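Local structure of lipoate-protein ligase, putative (Streptococcus pneumoniae, 1VQZ) at residues A[21-26]-A[74-79]; A[108-113]-A[134-139]. The protein is a putative lipoate-protein ligase, with a catalytic domain of the lipoyl protein ligase A/B family and a smaller C-terminal domain. All blocks are in the same frame, centred on the assembly; numbering follows the deposited sequence.

Contact 1: residues A[21-26]-A[74-79]; sequences NDTAFN and GIEVVR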
loop_
_atom_site.group_PDB
_atom_site.type_symbol
_atom_site.label_atom_id
_atom_site.label_comp_id
_atom_site.label_asym_id
_atom_site.label_seq_id
_atom_site.Cartn_x
_atom_site.Cartn_y
_atom_site.Cartn_z
ATOM N N ASN A 21 11.751 8.411 12.233
ATOM C CA ASN A 21 11.790 8.371 10.765
ATOM C C ASN A 21 12.368 7.069 10.192
ATOM O O ASN A 21 12.605 6.970 8.964
ATOM C CB ASN A 21 12.562 9.586 10.215
ATOM C CG ASN A 21 11.942 10.924 10.636
ATOM O OD1 ASN A 21 10.722 11.127 10.600
ATOM N ND2 ASN A 21 12.785 11.826 11.035
ATOM N N ASP A 22 12.569 6.077 11.069
ATOM C CA ASP A 22 13.080 4.749 10.727
ATOM C C ASP A 22 12.029 3.922 9.992
ATOM O O ASP A 22 11.110 3.380 10.580
ATOM C CB ASP A 22 13.567 4.073 12.024
ATOM C CG ASP A 22 14.294 2.703 11.818
ATOM O OD1 ASP A 22 14.043 1.947 10.874
ATOM O OD2 ASP A 22 15.092 2.347 12.721
ATOM N N THR A 23 12.193 3.822 8.677
ATOM C CA THR A 23 11.153 3.294 7.830
ATOM C C THR A 23 10.682 1.908 8.281
ATOM O O THR A 23 9.477 1.664 8.452
ATOM C CB THR A 23 11.602 3.260 6.339
ATOM O OG1 THR A 23 11.981 4.573 5.911
ATOM C CG2 THR A 23 10.474 2.762 5.446
ATOM N N ALA A 24 11.613 1.001 8.453
ATOM C CA ALA A 24 11.253 -0.347 8.838
ATOM C C ALA A 24 10.570 -0.418 10.214
ATOM O O ALA A 24 9.606 -1.169 10.386
ATOM C CB ALA A 24 12.460 -1.230 8.793
ATOM N N PHE A 25 11.037 0.390 11.168
ATOM C CA PHE A 25 10.429 0.492 12.475
ATOM C C PHE A 25 8.980 1.015 12.362
ATOM O O PHE A 25 8.041 0.471 12.971
ATOM C CB PHE A 25 11.260 1.398 13.409
ATOM C CG PHE A 25 10.571 1.669 14.717
ATOM C CD1 PHE A 25 10.562 0.707 15.714
ATOM C CD2 PHE A 25 9.859 2.842 14.909
ATOM C CE1 PHE A 25 9.882 0.939 16.898
ATOM C CE2 PHE A 25 9.160 3.073 16.075
ATOM C CZ PHE A 25 9.163 2.108 17.065
ATOM N N ASN A 26 8.815 2.067 11.576
ATOM C CA ASN A 26 7.531 2.735 11.414
ATOM C C ASN A 26 6.472 1.822 10.820
ATOM O O ASN A 26 5.271 1.863 11.213
ATOM C CB ASN A 26 7.670 3.971 10.528
ATOM C CG ASN A 26 8.379 5.166 11.219
ATOM O OD1 ASN A 26 8.618 5.190 12.443
ATOM N ND2 ASN A 26 8.754 6.177 10.384
ATOM N N GLY A 74 21.409 6.282 -0.478
ATOM C CA GLY A 74 20.993 5.989 0.897
ATOM C C GLY A 74 19.482 5.810 1.093
ATOM O O GLY A 74 18.961 6.043 2.158
ATOM N N ILE A 75 18.772 5.390 0.064
ATOM C CA ILE A 75 17.304 5.307 0.109
ATOM C C ILE A 75 16.936 3.926 0.661
ATOM O O ILE A 75 17.450 2.922 0.154
ATOM C CB ILE A 75 16.759 5.537 -1.322
ATOM C CG1 ILE A 75 17.122 6.971 -1.795
ATOM C CG2 ILE A 75 15.221 5.336 -1.430
ATOM C CD1 ILE A 75 16.811 7.246 -3.245
ATOM N N GLU A 76 16.090 3.863 1.693
ATOM C CA GLU A 76 15.553 2.561 2.195
ATOM C C GLU A 76 14.616 1.937 1.149
ATOM O O GLU A 76 13.944 2.659 0.440
ATOM C CB GLU A 76 14.741 2.758 3.479
ATOM C CG GLU A 76 15.382 3.544 4.635
ATOM C CD GLU A 76 16.573 2.865 5.225
ATOM O OE1 GLU A 76 16.743 1.673 4.993
ATOM O OE2 GLU A 76 17.366 3.519 5.923
ATOM N N VAL A 77 14.587 0.609 1.054
ATOM C CA VAL A 77 13.605 -0.135 0.281
ATOM C C VAL A 77 12.861 -1.090 1.229
ATOM O O VAL A 77 13.463 -2.061 1.753
ATOM C CB VAL A 77 14.247 -0.878 -0.942
ATOM C CG1 VAL A 77 13.255 -1.719 -1.683
ATOM C CG2 VAL A 77 14.914 0.106 -1.876
ATOM N N VAL A 78 11.546 -0.847 1.397
ATOM C CA VAL A 78 10.702 -1.675 2.270
ATOM C C VAL A 78 9.379 -2.042 1.600
ATOM O O VAL A 78 8.756 -1.212 0.951
ATOM C CB VAL A 78 10.479 -0.951 3.631
ATOM C CG1 VAL A 78 9.645 -1.781 4.609
ATOM C CG2 VAL A 78 11.842 -0.572 4.280
ATOM N N ARG A 79 8.992 -3.303 1.704
ATOM C CA ARG A 79 7.720 -3.779 1.176
ATOM C C ARG A 79 6.645 -3.533 2.211
ATOM O O ARG A 79 6.786 -3.919 3.357
ATOM C CB ARG A 79 7.830 -5.258 0.855
ATOM C CG ARG A 79 6.620 -5.891 0.234
ATOM C CD ARG A 79 6.760 -7.368 0.223
ATOM N NE ARG A 79 7.836 -7.930 -0.619
ATOM C CZ ARG A 79 7.826 -8.012 -1.952
ATOM N NH1 ARG A 79 6.847 -7.479 -2.671
ATOM N NH2 ARG A 79 8.830 -8.624 -2.576
#
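T23 and V78 meet methyl to methyl, T23 CG2 lying 3.8 Å from V78 CG2, while the other branch of the threonine faces the aliphatic stem of E76, with T23 OG1 3.8 Å from E76 CG. No hydrogen bond joins the two segments; the contact is van der Waals packing of two methyls and the methylenes of E76. Threonine suits this place because its two branches do different work. OG1, anti to the carbonyl carbon (chi1 -57°), hydrogen-bonds to the hydroxyl of S52 on strand 52-55, the partner of strand 76-79, so the buried hydroxyl is satisfied; CG2 is left anti to the backbone N and reaches the valine. On the strand, E76 and V78 alternate with V77, whose side chain starts away from the helix and touches V70 of helix 67-73. The glutamate chain bends at chi2 (-65°); its methylenes cover the threonine while OE2 forms a salt bridge with K50.

One shell further out, D22 sets the start of helix 23-36. It occupies the N-cap, and its OD1 accepts a weak bond from F25 N at 3.4 Å; OD2 is held by K241 in a salt bridge. Just before strand 76-79, G74 closes helix 67-73 in a Schellman motif, its positive phi (72°) being easy for glycine. The strand is an outer member of a small three-stranded mixed sheet, hydrogen-bonded through E76 and V78 to the parallel strand 52-55, and the packing of a helix's first turn against it is part of the alpha/beta architecture of the lipoyl protein ligase A/B catalytic domain.

Contact 2: residues A[108-113]-A[134-139]; sequences FDFKSF and NDLEID
F110, in the first turn of helix 110-123, carries its ring across to the start of strand 135-138. D109 and S112 cap the helix start. D109 is the N-cap: its OD1 accepts from S112 N at 3.1 Å, met nearly along the C-O axis, and D109 N in turn donates to S112 OG at 2.8 Å and 172°. This reciprocal pair is a capping box, and aspartate and serine suit it because short polar side chains can fold back onto the amides at a helix start.

The phenylalanine ring is thrown forward by CG standing anti to the backbone N (chi1 -175°). Its CE2 approaches the peptide between N134 and D135 obliquely, 3.8 Å from both N134 C and D135 N, and F110 CZ comes 4.0 Å from L136 CG. A broad flat ring can thus touch backbone and side chain at once. The leucine starts toward the helix and also packs on F130 and F143 of the two flanking strands, whereas N134 and D135 begin their side chains away from it; N134 OD1 accepts a hydrogen bond from N146 ND2. The helix lies against a large mixed beta-sheet of the lipoyl protein ligase A/B catalytic domain, in which strand 135-138 runs antiparallel between 128-131 and 141-151. F110 also touches C144, N146 and H157 on that sheet.

One residue on, K111 packs on F130 of strand 128-131. F113 N, a turn after the cap, donates to D109 O at 3.1 Å, and the F113 ring stacks with Y96.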
loop_
_atom_site.group_PDB
_atom_site.type_symbol
_atom_site.label_atom_id
_atom_site.label_comp_id
_atom_site.label_asym_id
_atom_site.label_seq_id
_atom_site.Cartn_x
_atom_site.Cartn_y
_atom_site.Cartn_z
ATOM N N PHE A 108 -15.161 4.285 10.174
ATOM C CA PHE A 108 -14.007 5.098 10.472
ATOM C C PHE A 108 -12.959 4.696 9.477
ATOM O O PHE A 108 -12.302 3.632 9.628
ATOM C CB PHE A 108 -13.556 4.840 11.904
ATOM C CG PHE A 108 -12.373 5.659 12.326
ATOM C CD1 PHE A 108 -12.507 7.012 12.529
ATOM C CD2 PHE A 108 -11.131 5.065 12.562
ATOM C CE1 PHE A 108 -11.413 7.787 12.945
ATOM C CE2 PHE A 108 -10.060 5.809 12.972
ATOM C CZ PHE A 108 -10.200 7.179 13.182
ATOM N N ASP A 109 -12.821 5.515 8.431
ATOM C CA ASP A 109 -12.138 5.098 7.212
ATOM C C ASP A 109 -11.682 6.332 6.460
ATOM O O ASP A 109 -11.763 7.423 7.005
ATOM C CB ASP A 109 -13.032 4.242 6.330
ATOM C CG ASP A 109 -14.397 4.877 6.050
ATOM O OD1 ASP A 109 -14.563 6.128 6.116
ATOM O OD2 ASP A 109 -15.318 4.071 5.787
ATOM N N PHE A 110 -11.166 6.146 5.247
ATOM C CA PHE A 110 -10.604 7.244 4.473
ATOM C C PHE A 110 -11.627 8.334 4.292
ATOM O O PHE A 110 -11.339 9.505 4.537
ATOM C CB PHE A 110 -10.119 6.782 3.087
ATOM C CG PHE A 110 -9.413 7.868 2.305
ATOM C CD1 PHE A 110 -8.320 8.528 2.844
ATOM C CD2 PHE A 110 -9.847 8.231 1.041
ATOM C CE1 PHE A 110 -7.675 9.525 2.145
ATOM C CE2 PHE A 110 -9.204 9.230 0.327
ATOM C CZ PHE A 110 -8.111 9.871 0.873
ATOM N N LYS A 111 -12.811 7.942 3.841
ATOM C CA LYS A 111 -13.924 8.880 3.681
ATOM C C LYS A 111 -14.120 9.751 4.912
ATOM O O LYS A 111 -14.324 10.941 4.792
ATOM C CB LYS A 111 -15.225 8.134 3.410
ATOM C CG LYS A 111 -15.239 7.407 2.074
ATOM N N SER A 112 -14.069 9.168 6.103
ATOM C CA SER A 112 -14.303 9.958 7.295
ATOM C C SER A 112 -13.122 10.879 7.640
ATOM O O SER A 112 -13.329 11.953 8.185
ATOM C CB SER A 112 -14.735 9.074 8.482
ATOM O OG SER A 112 -13.806 8.093 8.832
ATOM N N PHE A 113 -11.901 10.458 7.310
ATOM C CA PHE A 113 -10.668 11.271 7.496
ATOM C C PHE A 113 -10.619 12.449 6.530
ATOM O O PHE A 113 -10.074 13.521 6.830
ATOM C CB PHE A 113 -9.463 10.350 7.286
ATOM C CG PHE A 113 -8.105 11.031 7.307
ATOM C CD1 PHE A 113 -7.644 11.686 8.429
ATOM C CD2 PHE A 113 -7.264 10.967 6.175
ATOM C CE1 PHE A 113 -6.347 12.270 8.450
ATOM C CE2 PHE A 113 -5.988 11.543 6.170
ATOM C CZ PHE A 113 -5.511 12.195 7.306
ATOM N N ASN A 134 -10.443 7.041 -3.619
ATOM C CA ASN A 134 -9.143 6.846 -2.949
ATOM C C ASN A 134 -8.127 7.993 -3.125
ATOM O O ASN A 134 -6.906 7.769 -3.011
ATOM C CB ASN A 134 -8.534 5.505 -3.410
ATOM C CG ASN A 134 -9.281 4.307 -2.841
ATOM O OD1 ASN A 134 -9.051 3.914 -1.702
ATOM N ND2 ASN A 134 -10.197 3.738 -3.630
ATOM N N ASP A 135 -8.629 9.201 -3.399
ATOM C CA ASP A 135 -7.778 10.394 -3.459
ATOM C C ASP A 135 -8.476 11.740 -3.222
ATOM O O ASP A 135 -9.684 11.924 -3.474
ATOM C CB ASP A 135 -7.016 10.452 -4.789
ATOM C CG ASP A 135 -7.793 9.854 -5.938
ATOM O OD1 ASP A 135 -9.011 10.099 -6.038
ATOM O OD2 ASP A 135 -7.167 9.126 -6.734
ATOM N N LEU A 136 -7.668 12.679 -2.733
ATOM C CA LEU A 136 -8.083 14.058 -2.545
ATOM C C LEU A 136 -7.400 14.945 -3.597
ATOM O O LEU A 136 -6.288 14.657 -4.047
ATOM C CB LEU A 136 -7.717 14.514 -1.125
ATOM C CG LEU A 136 -8.370 13.726 0.021
ATOM C CD1 LEU A 136 -7.715 14.023 1.377
ATOM C CD2 LEU A 136 -9.834 14.003 0.084
ATOM N N GLU A 137 -8.049 16.036 -3.968
ATOM C CA GLU A 137 -7.511 16.901 -5.019
ATOM C C GLU A 137 -7.487 18.350 -4.633
ATOM O O GLU A 137 -8.309 18.780 -3.819
ATOM C CB GLU A 137 -8.376 16.799 -6.254
ATOM C CG GLU A 137 -8.053 15.628 -7.146
ATOM C CD GLU A 137 -8.931 15.635 -8.396
ATOM O OE1 GLU A 137 -9.688 16.614 -8.563
ATOM O OE2 GLU A 137 -8.852 14.670 -9.188
ATOM N N ILE A 138 -6.560 19.103 -5.239
ATOM C CA ILE A 138 -6.596 20.565 -5.161
ATOM C C ILE A 138 -6.473 21.098 -6.572
ATOM O O ILE A 138 -5.474 20.840 -7.261
ATOM C CB ILE A 138 -5.458 21.170 -4.304
ATOM C CG1 ILE A 138 -5.554 20.723 -2.832
ATOM C CG2 ILE A 138 -5.445 22.697 -4.385
ATOM C CD1 ILE A 138 -4.209 20.907 -2.072
ATOM N N ASP A 139 -7.490 21.837 -6.993
ATOM C CA ASP A 139 -7.514 22.376 -8.333
ATOM C C ASP A 139 -7.211 21.273 -9.333
ATOM O O ASP A 139 -6.358 21.442 -10.208
ATOM C CB ASP A 139 -6.492 23.522 -8.477
ATOM C CG ASP A 139 -6.710 24.348 -9.754
ATOM O OD1 ASP A 139 -7.873 24.737 -10.030
ATOM O OD2 ASP A 139 -5.718 24.581 -10.485
#

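Overall arrangement
Both contacts set the first turn of a capped helix against a strand, and both lie in the lipoyl protein ligase A/B catalytic domain. The centres of contact 1 and contact 2 are 25 Å apart, and their nearest atoms about 15 Å, so they do not touch. They use different elements: contact 1 joins helix 23-36 to an outer strand of the small three-stranded sheet, contact 2 joins helix 110-123 to an inner strand of the large one. Each is partly buried, with two buried residues among four. Contact 1 pairs aliphatic groups, with acids nearby whose charges are met by lysines outside its segments, whereas contact 2 relies on an aromatic ring packed obliquely against a peptide and a leucine, with further aromatic residues nearby.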